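Local coordinates for protein RsfP (Uncultured bacterium, PDB 4GLJ) that probably catalyses the phosphorolysis of methylthioadenosine to adenine and methylthioribose 1-phosphate, and binds the dye rhodamine B, at residues S126-D131 with R208-A213; A135-A140 with T271-A276; D141-E146 with Y214-L219; A148-R153 with A258-E263. All blocks are in the same frame, centred on the assembly; numbering follows the deposited sequence.

Contact 1. Residues S126-D131 with R208-A213; sequences STFFGD and REASIA
F128 and E209 hold the nearest pair of CA atoms, 7.5 Å apart, where the loop at 126-131 passes the end of helix 200-209. The E209 side chain, extended beyond CG, spans this distance. Each carboxylate oxygen accepts one bond from the loop, through its syn lone pair. T127 OG1 donates to E209 OE2 at 2.7 Å. F128 N donates to E209 OE1 at 2.8 Å, and this bond is nearly straight (166°). T127 OG1 lies anti to its own backbone N and also accepts from F129 N at 2.8 Å, which makes an ST turn. Two rings pack against the acid group. F129 meets it at the ring edge, CD1 being 3.5 Å from E209 CD, with the ring and carboxylate planes 78° apart. F128 brings CD2 to 3.3 Å from E209 OE1, its ring plane 38° from the carboxylate. Q178 of the second subunit also donates to E209 OE2. An alanine at E209 would probably leave T127 OG1 and F128 N without their acceptors and open a gap beside the two rings. One carboxylate thus ties loop, helix end and neighbouring subunit together, and its three donors suggest that it is ionised.

Contact 2. Residues A135-A140 with T271-A276; sequences AHVSMA and TALTQA. With RHB (N-[9-(2-carboxyphenyl)-6-(diethylamino)-3H-xanthen-3-ylidene]-N-ethylethanaminium), chain B.
A276 packs against the backbone of A135, H136 and V137, and this is the tight part of the contact. H136 N donates to A276 O at 2.9 Å. The donor stands above the carbonyl plane, 40° out of it. The A276 methyl turns back on the same residue, with CB 3.3 Å from H136 O. V137 adds a branch: CG1 lies anti to its carbonyl carbon (chi1 -61°) and comes 3.7 Å from A276 CB. L273 CD1 lies against both A135 and V137, 3.9 Å from A135 CB and 4.0 Å from V137 CG1.

The other side is looser. There a water bridges the backbones, accepting from S138 N at 3.2 Å and donating to A272 O at 2.8 Å. T271, T274 and Q275 are exposed, and Q275 is poorly ordered. Its NE2 and T274 OG1 both donate to T271 O, from opposite faces of the carbonyl plane.

Atom C12 of a rhodamine B lies over one face of the H136 ring, offset toward the rim; its C13 is 3.9 Å from H136 CD2. H136 ND1 is hydrogen-bonded to P177 O of the second subunit, and P73 of that subunit packs on the same side chain. Helix 200-209 borders the contact through R208, which touches V137 and A272, and F129, earlier in the same loop, packs on A135 and L273.

Contact 3. Residues D141-E146 with Y214-L219; sequences DPLCPE and YATLAL
L143 and C144 lie against the start of strand segment 214-219, and L143 CA is 4.5 Å from A215 CA.

The polar part is carried by the backbone. C144 N donates to Y214 O at 2.8 Å with an angle of 168° at the hydrogen. The donor is tilted 32° from the carbonyl plane. The same oxygen receives a CA-H...O contact from L143 CA, 3.3 Å away. Y214 O thus takes one hydrogen bond and one weaker CA-H...O contact from consecutive residues.

The apolar part centres on L143. With CG beside the backbone N (chi1 -63°), the L143 side chain heads along that of Y214. L143 CD2 meets the edge of the Y214 ring in its plane, 3.7 Å from Y214 CD1. CD2 is also 3.6 Å from T216 OG1. The A215 methyl packs more loosely on the loop backbone, with CB 3.9 Å from C144 O.

The polar ends of the strand side chains are satisfied by other residues. Y214 OH is hydrogen-bonded to E203, and T216 OG1 to N200. On the loop side, D141 forms a salt bridge with R182 of the second subunit.

C144 is the N-cap residue of helix 145-157. The strand 213-221 runs parallel to strand 92-101 and antiparallel to strand 111-119. The contact therefore sets the start of a helix against an inner strand of the mixed sheet, within the alpha/beta fold of the phosphorylase superfamily.

Contact 4. Residues A148-R153 with A258-E263; sequences ADILIR and ALIASE
R153 NH2 is gripped from two directions, by E263 OE1 at 2.9 Å across the contact and by D149 OD2 at 3.2 Å within its own helix. The three residues form a salt-bridge network between two packed helices, 145-157 and 237-263. The segment axes approach to 10.0 Å, with their directions 128° apart. R153 and E263 meet tip to tip, the guanidinium and carboxylate nearly coplanar (14° apart). Both oxygens of E263 use their syn lone pairs, and R153 NH1 completes the end-on pair with E263 OE2 at 3.0 Å. The R153 chain bends at chi3, which places NE beside D149. R153 NE donates to D149 OD2 at 3.0 Å, from the same face of the carboxylate as NH2. A leucine in place of R153 would probably leave the carboxylates of D149 and E263 without their shared positive mate, and their like charges less well screened. Beside the charged group the packing is mainly apolar, though I150 CG1 also touches E263 OE1. The I150 and L259 side chains run antiparallel, with I150 CG2 3.7 Å from L259 CB. I150 stands roughly perpendicular to I260, its CD1 3.9 Å from I260 CG1.

In the fold
The first segments of contacts 1, 2, 3 and 4 follow one another along the chain, from the loop after strand 111-119 into helix 145-157. Their partners come later, on helix 200-209, strand 213-221, helix 237-263 and the loop that follows it. Contacts 1 and 2 are neighbours, centres 9 Å apart, and touch through R208 and F129. Contact 3 lies 17 Å from each, its D141 O probably hydrogen-bonded to R208. Contact 4 shares helix 145-157 with contact 3, 12 Å away. Contacts 1, 2 and 3 touch the second subunit and contact 4 does not, so the series runs from the subunit interface, past strand 213-221, to the helix pair of contact 4.

Contact 1. Residues S126-D131 with R208-A213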
# COMPACT_ATOMS: atom_id res chain seq x y z
N SER A 126 0.68 -11.82 -0.26
CA SER A 126 1.52 -11.95 0.94
C SER A 126 1.02 -13.06 1.91
O SER A 126 1.40 -13.11 3.09
CB SER A 126 1.62 -10.59 1.66
OG SER A 126 0.26 -10.16 1.91
N THR A 127 0.24 -13.99 1.37
CA THR A 127 -0.27 -15.14 2.13
C THR A 127 -0.58 -16.26 1.17
O THR A 127 -0.83 -16.07 -0.04
CB THR A 127 -1.56 -14.76 2.92
OG1 THR A 127 -2.04 -15.88 3.67
CG2 THR A 127 -2.69 -14.32 1.98
N PHE A 128 -0.59 -17.47 1.71
CA PHE A 128 -1.00 -18.62 0.98
C PHE A 128 -2.48 -18.82 1.20
O PHE A 128 -3.07 -19.66 0.56
CB PHE A 128 -0.35 -19.88 1.54
CG PHE A 128 1.10 -19.99 1.23
CD1 PHE A 128 1.54 -20.33 -0.07
CD2 PHE A 128 2.04 -19.89 2.25
CE1 PHE A 128 2.89 -20.48 -0.34
CE2 PHE A 128 3.39 -20.07 1.95
CZ PHE A 128 3.83 -20.39 0.68
N PHE A 129 -3.05 -18.04 2.13
CA PHE A 129 -4.44 -18.25 2.51
C PHE A 129 -5.45 -17.43 1.73
O PHE A 129 -5.08 -16.59 0.93
CB PHE A 129 -4.55 -18.11 4.06
CG PHE A 129 -3.81 -19.25 4.74
CD1 PHE A 129 -2.45 -19.13 5.12
CD2 PHE A 129 -4.42 -20.50 4.86
CE1 PHE A 129 -1.77 -20.23 5.68
CE2 PHE A 129 -3.76 -21.59 5.42
CZ PHE A 129 -2.40 -21.47 5.77
N GLY A 130 -6.74 -17.67 1.97
CA GLY A 130 -7.76 -17.06 1.12
C GLY A 130 -8.28 -18.17 0.23
O GLY A 130 -7.79 -19.33 0.29
N ASP A 131 -9.34 -17.84 -0.54
CA ASP A 131 -9.93 -18.77 -1.49
C ASP A 131 -10.16 -20.16 -0.93
O ASP A 131 -9.77 -21.16 -1.59
CB ASP A 131 -9.08 -18.85 -2.79
CG ASP A 131 -9.81 -19.59 -3.92
OD1 ASP A 131 -11.07 -19.67 -3.93
OD2 ASP A 131 -9.11 -20.10 -4.83
N ARG A 208 6.77 -18.02 7.56
CA ARG A 208 6.08 -18.27 8.84
C ARG A 208 4.83 -19.14 8.62
O ARG A 208 4.58 -20.10 9.37
CB ARG A 208 5.70 -16.94 9.50
CG ARG A 208 5.10 -17.05 10.90
CD ARG A 208 5.94 -17.80 11.97
NE ARG A 208 7.30 -17.24 12.03
CZ ARG A 208 7.64 -16.23 12.84
NH1 ARG A 208 6.71 -15.70 13.68
NH2 ARG A 208 8.90 -15.80 12.91
N GLU A 209 4.04 -18.83 7.58
CA GLU A 209 2.85 -19.64 7.28
C GLU A 209 3.20 -21.06 6.92
O GLU A 209 2.36 -21.98 7.09
CB GLU A 209 2.05 -19.05 6.11
CG GLU A 209 1.37 -17.73 6.49
CD GLU A 209 0.49 -17.20 5.39
OE1 GLU A 209 0.65 -17.68 4.22
OE2 GLU A 209 -0.34 -16.27 5.68
N ALA A 210 4.40 -21.22 6.34
CA ALA A 210 4.88 -22.54 5.97
C ALA A 210 5.57 -23.25 7.12
O ALA A 210 6.20 -24.30 6.91
CB ALA A 210 5.82 -22.46 4.80
N SER A 211 5.47 -22.69 8.32
CA SER A 211 6.11 -23.24 9.54
C SER A 211 7.64 -23.43 9.38
O SER A 211 8.20 -24.40 9.89
CB SER A 211 5.41 -24.56 9.93
OG SER A 211 4.03 -24.33 10.23
N ILE A 212 8.32 -22.51 8.71
CA ILE A 212 9.77 -22.59 8.51
C ILE A 212 10.44 -21.43 9.24
O ILE A 212 10.02 -20.29 9.08
CB ILE A 212 10.15 -22.49 7.03
CG1 ILE A 212 9.50 -23.59 6.20
CG2 ILE A 212 11.68 -22.46 6.84
CD1 ILE A 212 9.61 -23.42 4.66
N ALA A 213 11.48 -21.71 10.01
CA ALA A 213 12.18 -20.70 10.75
C ALA A 213 12.97 -19.90 9.76
O ALA A 213 13.58 -20.44 8.86
CB ALA A 213 13.10 -21.35 11.82

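Contact 2. Residues A135-A140 with T271-A276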
# COMPACT_ATOMS: atom_id res chain seq x y z
N ALA A 135 -6.35 -18.39 7.85
CA ALA A 135 -5.35 -18.58 8.91
C ALA A 135 -4.75 -17.22 9.20
O ALA A 135 -4.54 -16.38 8.28
CB ALA A 135 -4.22 -19.52 8.45
N HIS A 136 -4.42 -17.01 10.47
CA HIS A 136 -3.82 -15.71 10.87
C HIS A 136 -2.56 -15.95 11.69
O HIS A 136 -2.63 -15.99 12.89
CB HIS A 136 -4.86 -14.95 11.69
CG HIS A 136 -6.04 -14.49 10.89
ND1 HIS A 136 -5.99 -13.40 10.04
CD2 HIS A 136 -7.32 -15.02 10.77
CE1 HIS A 136 -7.18 -13.27 9.44
NE2 HIS A 136 -8.01 -14.22 9.91
N VAL A 137 -1.41 -16.16 11.09
CA VAL A 137 -0.18 -16.42 11.91
C VAL A 137 0.28 -15.12 12.58
O VAL A 137 0.03 -14.02 12.08
CB VAL A 137 0.96 -17.05 11.08
CG1 VAL A 137 0.50 -18.38 10.51
CG2 VAL A 137 1.40 -16.13 9.93
N SER A 138 0.88 -15.21 13.73
CA SER A 138 1.49 -14.03 14.36
C SER A 138 2.86 -13.73 13.74
O SER A 138 3.66 -14.62 13.57
CB SER A 138 1.65 -14.32 15.84
OG SER A 138 2.72 -13.56 16.35
N MET A 139 3.12 -12.49 13.38
CA MET A 139 4.43 -12.09 12.89
C MET A 139 5.07 -11.18 13.93
O MET A 139 5.99 -10.45 13.58
CB MET A 139 4.25 -11.31 11.60
CG MET A 139 3.78 -12.18 10.43
SD MET A 139 4.92 -13.51 10.05
CE MET A 139 6.48 -12.73 9.52
N ALA A 140 4.65 -11.28 15.20
CA ALA A 140 5.14 -10.38 16.27
C ALA A 140 6.68 -10.36 16.27
O ALA A 140 7.34 -9.27 16.32
CB ALA A 140 4.63 -10.78 17.66
N THR A 271 5.65 -24.51 14.77
CA THR A 271 4.28 -24.78 15.08
C THR A 271 3.38 -23.58 14.78
O THR A 271 2.27 -23.52 15.32
CB THR A 271 4.15 -25.18 16.57
OG1 THR A 271 4.89 -24.24 17.37
CG2 THR A 271 4.77 -26.61 16.86
N ALA A 272 3.83 -22.63 13.92
CA ALA A 272 3.08 -21.38 13.72
C ALA A 272 1.68 -21.58 13.14
O ALA A 272 0.79 -20.83 13.45
CB ALA A 272 3.85 -20.39 12.84
N LEU A 273 1.49 -22.59 12.29
CA LEU A 273 0.21 -22.79 11.68
C LEU A 273 -0.85 -23.39 12.57
O LEU A 273 -2.01 -23.02 12.45
CB LEU A 273 0.34 -23.44 10.30
CG LEU A 273 -0.91 -23.26 9.45
CD1 LEU A 273 -1.15 -21.75 9.25
CD2 LEU A 273 -0.69 -23.96 8.11
N THR A 274 -0.45 -24.19 13.55
CA THR A 274 -1.41 -24.96 14.35
C THR A 274 -2.41 -24.21 15.22
O THR A 274 -3.56 -24.60 15.25
CB THR A 274 -0.69 -26.05 15.19
OG1 THR A 274 -0.06 -25.42 16.30
CG2 THR A 274 0.36 -26.75 14.33
N GLN A 275 -2.05 -23.13 15.92
CA GLN A 275 -3.15 -22.32 16.53
C GLN A 275 -3.64 -21.09 15.69
O GLN A 275 -4.56 -20.37 16.10
CB GLN A 275 -2.89 -21.98 18.02
CG GLN A 275 -1.51 -21.40 18.31
CD GLN A 275 -0.41 -21.92 17.37
OE1 GLN A 275 -0.26 -21.45 16.24
NE2 GLN A 275 0.38 -22.89 17.85
N ALA A 276 -3.03 -20.88 14.51
CA ALA A 276 -3.42 -19.81 13.61
C ALA A 276 -4.44 -20.22 12.57
O ALA A 276 -5.14 -19.36 12.04
CB ALA A 276 -2.18 -19.29 12.92
O2 RHB B . -9.37 -19.22 14.94
C26 RHB B . -8.25 -19.27 15.48
C19 RHB B . -7.46 -18.02 15.72
C14 RHB B . -7.91 -16.71 15.57
C15 RHB B . -7.03 -15.68 15.86
C16 RHB B . -5.73 -15.90 16.28
C17 RHB B . -5.29 -17.19 16.42
C18 RHB B . -6.16 -18.23 16.15
C9 RHB B . -9.26 -16.24 15.13
C8 RHB B . -9.34 -14.85 14.58
C13 RHB B . -8.21 -14.04 14.47
C12 RHB B . -8.28 -12.75 13.96
C11 RHB B . -9.48 -12.24 13.51
N1 RHB B . -9.60 -10.92 13.04
C35 RHB B . -8.77 -10.15 13.99
C36 RHB B . -9.11 -10.69 15.37
C22 RHB B . -9.29 -10.58 11.62
C23 RHB B . -10.55 -10.71 10.76
C10 RHB B . -10.60 -13.05 13.66
C7 RHB B . -10.54 -14.34 14.17
O1 RHB B . -11.67 -15.10 14.26
C1 RHB B . -11.70 -16.38 14.76
C2 RHB B . -10.55 -17.00 15.21
C6 RHB B . -12.92 -17.03 14.79
C5 RHB B . -13.02 -18.33 15.27
C4 RHB B . -11.88 -18.97 15.72
C3 RHB B . -10.65 -18.31 15.69
N2 RHB B . -14.29 -18.94 15.30
C24 RHB B . -14.82 -19.19 13.95
C25 RHB B . -16.33 -19.23 14.03
C33 RHB B . -14.24 -20.18 16.10
C34 RHB B . -15.63 -20.47 16.65
O3 RHB B . -7.76 -20.34 15.88
O HOH W 1 1.37 -18.30 14.49

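Contact 3. Residues D141-E146 with Y214-L219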
# COMPACT_ATOMS: atom_id res chain seq x y z
N ASP A 141 7.26 -11.57 16.23
CA ASP A 141 8.71 -11.69 16.07
C ASP A 141 8.98 -12.27 14.65
O ASP A 141 8.86 -13.52 14.44
CB ASP A 141 9.33 -12.53 17.23
CG ASP A 141 9.02 -11.94 18.58
OD1 ASP A 141 9.52 -10.84 18.87
OD2 ASP A 141 8.20 -12.52 19.32
N PRO A 142 9.23 -11.38 13.66
CA PRO A 142 9.08 -11.96 12.35
C PRO A 142 10.33 -12.72 11.82
O PRO A 142 10.22 -13.27 10.73
CB PRO A 142 8.85 -10.72 11.44
CG PRO A 142 9.68 -9.67 12.16
CD PRO A 142 9.32 -9.89 13.61
N LEU A 143 11.45 -12.63 12.55
CA LEU A 143 12.76 -13.19 12.18
C LEU A 143 13.18 -14.02 13.38
O LEU A 143 13.28 -13.49 14.48
CB LEU A 143 13.74 -12.05 11.96
CG LEU A 143 13.32 -11.14 10.77
CD1 LEU A 143 13.91 -9.76 10.77
CD2 LEU A 143 13.43 -11.89 9.43
N CYS A 144 13.34 -15.31 13.19
CA CYS A 144 13.49 -16.30 14.29
C CYS A 144 14.71 -15.95 15.08
O CYS A 144 15.81 -15.95 14.54
CB CYS A 144 13.62 -17.75 13.73
SG CYS A 144 14.13 -19.06 14.90
N PRO A 145 14.55 -15.63 16.38
CA PRO A 145 15.74 -15.22 17.17
C PRO A 145 16.79 -16.35 17.35
O PRO A 145 17.95 -16.04 17.54
CB PRO A 145 15.14 -14.90 18.57
CG PRO A 145 13.73 -15.40 18.56
CD PRO A 145 13.29 -15.57 17.14
N GLU A 146 16.38 -17.62 17.32
CA GLU A 146 17.33 -18.74 17.43
C GLU A 146 18.26 -18.75 16.20
O GLU A 146 19.45 -18.92 16.36
CB GLU A 146 16.62 -20.09 17.61
CG GLU A 146 15.68 -20.14 18.80
CD GLU A 146 16.40 -20.25 20.14
OE1 GLU A 146 15.78 -20.76 21.12
OE2 GLU A 146 17.60 -19.89 20.22
N TYR A 214 12.93 -18.58 9.90
CA TYR A 214 13.41 -17.72 8.84
C TYR A 214 14.06 -16.55 9.52
O TYR A 214 13.47 -15.91 10.41
CB TYR A 214 12.25 -17.23 7.96
CG TYR A 214 12.61 -16.19 6.87
CD1 TYR A 214 12.75 -14.82 7.21
CD2 TYR A 214 12.70 -16.57 5.55
CE1 TYR A 214 13.07 -13.86 6.26
CE2 TYR A 214 13.02 -15.64 4.55
CZ TYR A 214 13.19 -14.28 4.92
OH TYR A 214 13.43 -13.34 3.91
N ALA A 215 15.30 -16.26 9.10
CA ALA A 215 15.98 -15.04 9.56
C ALA A 215 16.83 -14.45 8.43
O ALA A 215 17.07 -15.09 7.40
CB ALA A 215 16.79 -15.24 10.85
N THR A 216 17.31 -13.22 8.63
CA THR A 216 17.92 -12.48 7.50
C THR A 216 19.36 -12.10 7.87
O THR A 216 19.61 -11.65 8.98
CB THR A 216 17.11 -11.19 7.22
OG1 THR A 216 15.80 -11.60 6.70
CG2 THR A 216 17.80 -10.33 6.13
N LEU A 217 20.27 -12.37 6.96
CA LEU A 217 21.60 -11.78 7.02
C LEU A 217 21.64 -10.60 5.97
O LEU A 217 21.66 -10.84 4.76
CB LEU A 217 22.64 -12.86 6.65
CG LEU A 217 24.11 -12.40 6.53
CD1 LEU A 217 24.58 -11.93 7.89
CD2 LEU A 217 25.01 -13.54 6.03
N ALA A 218 21.59 -9.36 6.46
CA ALA A 218 21.53 -8.18 5.58
C ALA A 218 22.95 -7.65 5.34
O ALA A 218 23.75 -7.56 6.27
CB ALA A 218 20.63 -7.12 6.18
N LEU A 219 23.22 -7.31 4.10
CA LEU A 219 24.51 -6.83 3.67
C LEU A 219 24.33 -5.36 3.27
O LEU A 219 23.64 -5.05 2.32
CB LEU A 219 24.97 -7.62 2.44
CG LEU A 219 24.79 -9.15 2.51
CD1 LEU A 219 25.36 -9.78 1.24
CD2 LEU A 219 25.49 -9.67 3.75

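Contact 4. Residues A148-R153 with A258-E263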
# COMPACT_ATOMS: atom_id res chain seq x y z
N ALA A 148 18.68 -15.98 14.14
CA ALA A 148 19.42 -14.72 14.26
C ALA A 148 20.58 -14.84 15.23
O ALA A 148 21.68 -14.37 14.93
CB ALA A 148 18.52 -13.54 14.70
N ASP A 149 20.38 -15.47 16.40
CA ASP A 149 21.53 -15.66 17.28
C ASP A 149 22.65 -16.50 16.62
O ASP A 149 23.85 -16.23 16.89
CB ASP A 149 21.14 -16.25 18.62
CG ASP A 149 22.35 -16.50 19.50
OD1 ASP A 149 23.02 -15.49 19.91
OD2 ASP A 149 22.67 -17.71 19.71
N ILE A 150 22.27 -17.56 15.89
CA ILE A 150 23.26 -18.36 15.12
C ILE A 150 24.00 -17.46 14.12
O ILE A 150 25.24 -17.55 14.00
CB ILE A 150 22.61 -19.58 14.43
CG1 ILE A 150 22.47 -20.70 15.47
CG2 ILE A 150 23.45 -20.06 13.25
CD1 ILE A 150 21.66 -21.89 15.06
N LEU A 151 23.26 -16.56 13.41
CA LEU A 151 23.92 -15.70 12.48
C LEU A 151 24.99 -14.80 13.08
O LEU A 151 26.02 -14.58 12.43
CB LEU A 151 22.95 -14.88 11.60
CG LEU A 151 22.09 -15.79 10.69
CD1 LEU A 151 20.90 -14.95 10.15
CD2 LEU A 151 22.92 -16.33 9.53
N ILE A 152 24.72 -14.24 14.26
CA ILE A 152 25.63 -13.43 14.99
C ILE A 152 26.89 -14.23 15.32
O ILE A 152 27.99 -13.72 15.14
CB ILE A 152 24.97 -12.89 16.31
CG1 ILE A 152 23.85 -11.88 16.00
CG2 ILE A 152 26.00 -12.22 17.17
CD1 ILE A 152 22.85 -11.69 17.17
N ARG A 153 26.74 -15.46 15.82
CA ARG A 153 27.94 -16.23 16.23
C ARG A 153 28.66 -16.72 14.94
O ARG A 153 29.88 -16.79 14.92
CB ARG A 153 27.56 -17.38 17.13
CG ARG A 153 27.09 -16.89 18.49
CD ARG A 153 26.79 -18.02 19.44
NE ARG A 153 25.50 -18.61 19.14
CZ ARG A 153 25.32 -19.88 18.79
NH1 ARG A 153 26.36 -20.70 18.71
NH2 ARG A 153 24.09 -20.31 18.55
N ALA A 258 26.85 -24.73 9.56
CA ALA A 258 27.46 -25.63 10.54
C ALA A 258 26.73 -25.56 11.88
O ALA A 258 26.39 -26.59 12.45
CB ALA A 258 28.96 -25.35 10.69
N LEU A 259 26.45 -24.36 12.37
CA LEU A 259 25.81 -24.20 13.65
C LEU A 259 24.37 -24.70 13.67
O LEU A 259 23.92 -25.26 14.68
CB LEU A 259 25.85 -22.73 14.06
CG LEU A 259 27.28 -22.29 14.39
CD1 LEU A 259 27.42 -20.77 14.47
CD2 LEU A 259 27.80 -22.94 15.66
N ILE A 260 23.63 -24.45 12.57
CA ILE A 260 22.26 -24.88 12.53
C ILE A 260 22.26 -26.41 12.53
O ILE A 260 21.43 -27.02 13.22
CB ILE A 260 21.56 -24.37 11.26
CG1 ILE A 260 21.46 -22.80 11.31
CG2 ILE A 260 20.24 -25.07 11.06
CD1 ILE A 260 20.94 -22.26 9.97
N ALA A 261 23.15 -27.01 11.75
CA ALA A 261 23.18 -28.46 11.64
C ALA A 261 23.48 -29.08 13.00
O ALA A 261 22.89 -30.12 13.35
CB ALA A 261 24.19 -28.94 10.60
N SER A 262 24.37 -28.48 13.78
CA SER A 262 24.78 -29.18 15.03
C SER A 262 23.79 -28.84 16.16
O SER A 262 23.56 -29.67 17.04
CB SER A 262 26.22 -28.88 15.45
OG SER A 262 26.43 -27.48 15.51
N GLU A 263 23.19 -27.65 16.10
CA GLU A 263 22.42 -27.16 17.24
C GLU A 263 20.94 -27.43 17.07
O GLU A 263 20.25 -27.67 18.05
CB GLU A 263 22.74 -25.68 17.57
CG GLU A 263 24.19 -25.45 18.07
CD GLU A 263 24.56 -23.96 18.15
OE1 GLU A 263 23.66 -23.10 17.99
OE2 GLU A 263 25.74 -23.61 18.41